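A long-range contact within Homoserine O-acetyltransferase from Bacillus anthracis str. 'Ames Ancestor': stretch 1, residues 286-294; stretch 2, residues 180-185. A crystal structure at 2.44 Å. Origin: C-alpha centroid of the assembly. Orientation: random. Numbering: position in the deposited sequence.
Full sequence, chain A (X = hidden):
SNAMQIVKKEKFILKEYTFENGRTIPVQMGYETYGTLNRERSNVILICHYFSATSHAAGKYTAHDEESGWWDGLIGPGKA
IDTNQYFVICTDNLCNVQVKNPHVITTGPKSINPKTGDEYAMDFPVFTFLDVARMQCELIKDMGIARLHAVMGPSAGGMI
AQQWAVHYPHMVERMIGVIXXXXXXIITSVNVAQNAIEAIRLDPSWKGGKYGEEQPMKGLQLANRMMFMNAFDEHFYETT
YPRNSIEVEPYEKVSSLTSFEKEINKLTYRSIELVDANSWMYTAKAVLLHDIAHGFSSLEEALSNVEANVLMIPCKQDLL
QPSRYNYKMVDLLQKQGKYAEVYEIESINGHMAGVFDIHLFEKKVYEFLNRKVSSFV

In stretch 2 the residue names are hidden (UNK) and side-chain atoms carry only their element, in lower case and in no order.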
# COMPACT_ATOMS: atom_id res chain seq x y z
N ALA A 286 -15.95 1.12 6.11
CA ALA A 286 -16.96 2.17 6.18
C ALA A 286 -16.60 3.31 5.24
O ALA A 286 -17.48 3.89 4.56
CB ALA A 286 -17.13 2.69 7.65
N VAL A 287 -15.32 3.68 5.22
CA VAL A 287 -14.91 4.82 4.42
C VAL A 287 -15.10 4.46 2.96
O VAL A 287 -15.62 5.25 2.16
CB VAL A 287 -13.44 5.25 4.68
CG1 VAL A 287 -12.94 6.13 3.49
CG2 VAL A 287 -13.28 5.93 6.08
N LEU A 288 -14.66 3.28 2.58
CA LEU A 288 -14.73 2.84 1.19
C LEU A 288 -16.19 2.67 0.70
O LEU A 288 -16.49 2.92 -0.47
CB LEU A 288 -13.93 1.56 1.05
CG LEU A 288 -14.03 0.48 0.00
CD1 LEU A 288 -12.97 -0.52 0.46
CD2 LEU A 288 -15.41 -0.16 -0.04
N LEU A 289 -17.08 2.29 1.61
CA LEU A 289 -18.51 2.21 1.31
C LEU A 289 -19.23 3.55 1.31
O LEU A 289 -20.39 3.59 0.89
CB LEU A 289 -19.21 1.31 2.33
CG LEU A 289 -18.93 -0.18 2.23
CD1 LEU A 289 -19.54 -0.89 3.43
CD2 LEU A 289 -19.40 -0.75 0.88
N HIS A 290 -18.58 4.65 1.77
CA HIS A 290 -19.29 5.90 1.93
C HIS A 290 -19.86 6.49 0.62
O HIS A 290 -19.13 6.85 -0.29
CB HIS A 290 -18.44 6.96 2.62
CG HIS A 290 -19.08 8.32 2.64
ND1 HIS A 290 -20.22 8.58 3.36
CD2 HIS A 290 -18.77 9.46 1.98
CE1 HIS A 290 -20.59 9.83 3.16
NE2 HIS A 290 -19.72 10.40 2.33
N ASP A 291 -21.17 6.68 0.62
CA ASP A 291 -21.95 7.03 -0.57
C ASP A 291 -23.34 7.45 -0.14
O ASP A 291 -24.20 6.59 0.13
CB ASP A 291 -22.11 5.79 -1.43
CG ASP A 291 -22.80 6.08 -2.76
OD1 ASP A 291 -23.09 7.27 -3.02
OD2 ASP A 291 -23.03 5.10 -3.55
N ILE A 292 -23.56 8.76 -0.04
CA ILE A 292 -24.87 9.26 0.36
C ILE A 292 -25.94 8.85 -0.68
O ILE A 292 -27.11 8.68 -0.32
CB ILE A 292 -24.89 10.80 0.68
CG1 ILE A 292 -24.70 11.63 -0.57
CG2 ILE A 292 -23.89 11.15 1.79
CD1 ILE A 292 -25.03 13.11 -0.39
N ALA A 293 -25.55 8.64 -1.94
CA ALA A 293 -26.50 8.12 -2.96
C ALA A 293 -26.89 6.67 -2.75
O ALA A 293 -27.83 6.19 -3.36
CB ALA A 293 -25.95 8.30 -4.40
N HIS A 294 -26.16 5.93 -1.93
CA HIS A 294 -26.53 4.52 -1.70
C HIS A 294 -27.92 4.44 -1.09
O HIS A 294 -28.22 5.08 -0.10
CB HIS A 294 -25.56 3.83 -0.75
CG HIS A 294 -25.89 2.39 -0.56
ND1 HIS A 294 -25.92 1.50 -1.61
CD2 HIS A 294 -26.25 1.70 0.55
CE1 HIS A 294 -26.26 0.30 -1.15
NE2 HIS A 294 -26.47 0.40 0.16
N UNK A 180 -14.28 16.77 3.27
CA UNK A 180 -15.09 15.59 3.06
C UNK A 180 -15.71 15.59 1.62
O UNK A 180 -15.47 16.49 0.82
o UNK A 180 -16.79 14.17 4.19
c UNK A 180 -17.32 16.55 3.95
c UNK A 180 -16.21 15.49 4.17
N UNK A 181 -16.53 14.58 1.32
CA UNK A 181 -17.22 14.45 0.01
C UNK A 181 -18.46 13.58 0.18
O UNK A 181 -18.53 12.78 1.14
n UNK A 181 -14.19 14.56 -1.94
c UNK A 181 -15.50 14.80 -1.79
c UNK A 181 -16.31 13.80 -1.03
o UNK A 181 -16.03 15.81 -2.24
N UNK A 182 -19.44 13.73 -0.72
CA UNK A 182 -20.67 12.97 -0.60
C UNK A 182 -20.49 11.50 -0.91
O UNK A 182 -21.34 10.69 -0.54
c UNK A 182 -20.74 14.36 -2.53
c UNK A 182 -21.61 13.64 -1.62
c UNK A 182 -19.49 14.69 -1.84
N UNK A 183 -19.41 11.17 -1.62
CA UNK A 183 -19.12 9.80 -2.02
C UNK A 183 -17.63 9.64 -1.95
O UNK A 183 -16.92 10.49 -2.45
c UNK A 183 -21.48 9.57 -5.15
c UNK A 183 -21.06 9.72 -3.68
n UNK A 183 -22.38 8.61 -5.44
o UNK A 183 -21.03 10.33 -6.01
c UNK A 183 -19.57 9.56 -3.47
N UNK A 184 -17.13 8.60 -1.29
CA UNK A 184 -15.70 8.50 -1.12
C UNK A 184 -15.07 8.32 -2.52
O UNK A 184 -15.47 7.44 -3.27
n UNK A 184 -12.98 6.55 0.06
o UNK A 184 -13.59 8.54 0.93
c UNK A 184 -15.29 7.35 -0.22
c UNK A 184 -13.87 7.53 0.30
N UNK A 185 -14.13 9.20 -2.88
CA UNK A 185 -13.55 9.06 -4.21
C UNK A 185 -12.97 7.69 -4.44
O UNK A 185 -12.50 7.04 -3.51
c UNK A 185 -12.92 11.14 -3.24
c UNK A 185 -12.44 10.11 -4.22
c UNK A 185 -13.57 10.33 -2.14

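Position 180 carries three side-chain atoms, two carbons and an oxygen, with the carbon bonded to CA branching to the other two. None comes within 5 Å of stretch 1, and the oxygen is hydrogen-bonded elsewhere in the structure. A beta-branched hydroxyl side chain of this size is Thr 180.

Position 181 has two carbons, the second bearing one oxygen and one nitrogen, a short carboxamide. Its end leads away from stretch 1 and finds its partners elsewhere, so the residue takes part through its backbone: its carbonyl O accepts a hydrogen bond from NE2 of His 290 at 2.9 Å, lying at the edge of the imidazole near the ring plane. The residue is Asn 181.

At position 182, three carbons close a ring onto the backbone N. Its CB packs 3.7 Å from CD1 of Ile 292, while its carbonyl O receives a nearly linear hydrogen bond from N of Ile 292 at 3.0 Å. This is Pro 182.

Position 183 has three carbons in an unbranched chain, the third carrying an oxygen and a nitrogen. Although its CA-to-CB bond points sideways, its end comes nearer to stretch 1. There the nitrogen donates to OD1 of Asp 291 over 2.9 Å. The residue is therefore Gln 183, and its NE2 also lies 3.7 Å from CB of Ala 293.

Position 184 again shows two carbons and a terminal oxygen and nitrogen. Its CA-to-CB bond points toward stretch 1, with CB 3.2 Å from O of Val 287 and the side-chain nitrogen 3.5 Å from CG1 of Val 287. This is Asn 184; both polar atoms of its side chain are hydrogen-bonded elsewhere in the structure.

Position 185 has three carbons in a ring closed onto N; its CA-to-CB bond points away from stretch 1, and the ring stays out of contact. It is Pro 185, at the N-cap position just before a helix.

The contact centres on a single beta bridge between Asp 291 and Gln 183, whose CA atoms are 4.2 Å apart. Two backbone hydrogen bonds frame it: N of Ile 292 to O of Pro 182, and N of Asn 184 to O of His 290 at 2.8 Å. Side chains extend this short pairing, since His 290 reaches back to the carbonyl of Asn 181 and Gln 183 engages Asp 291. The same OD1 of Asp 291 accepts a weak bond from N of Ala 293 at 3.0 Å, within the type I turn that runs from Asp 291 to His 294.

Stretch 2, residues 180-185: TNPQNP
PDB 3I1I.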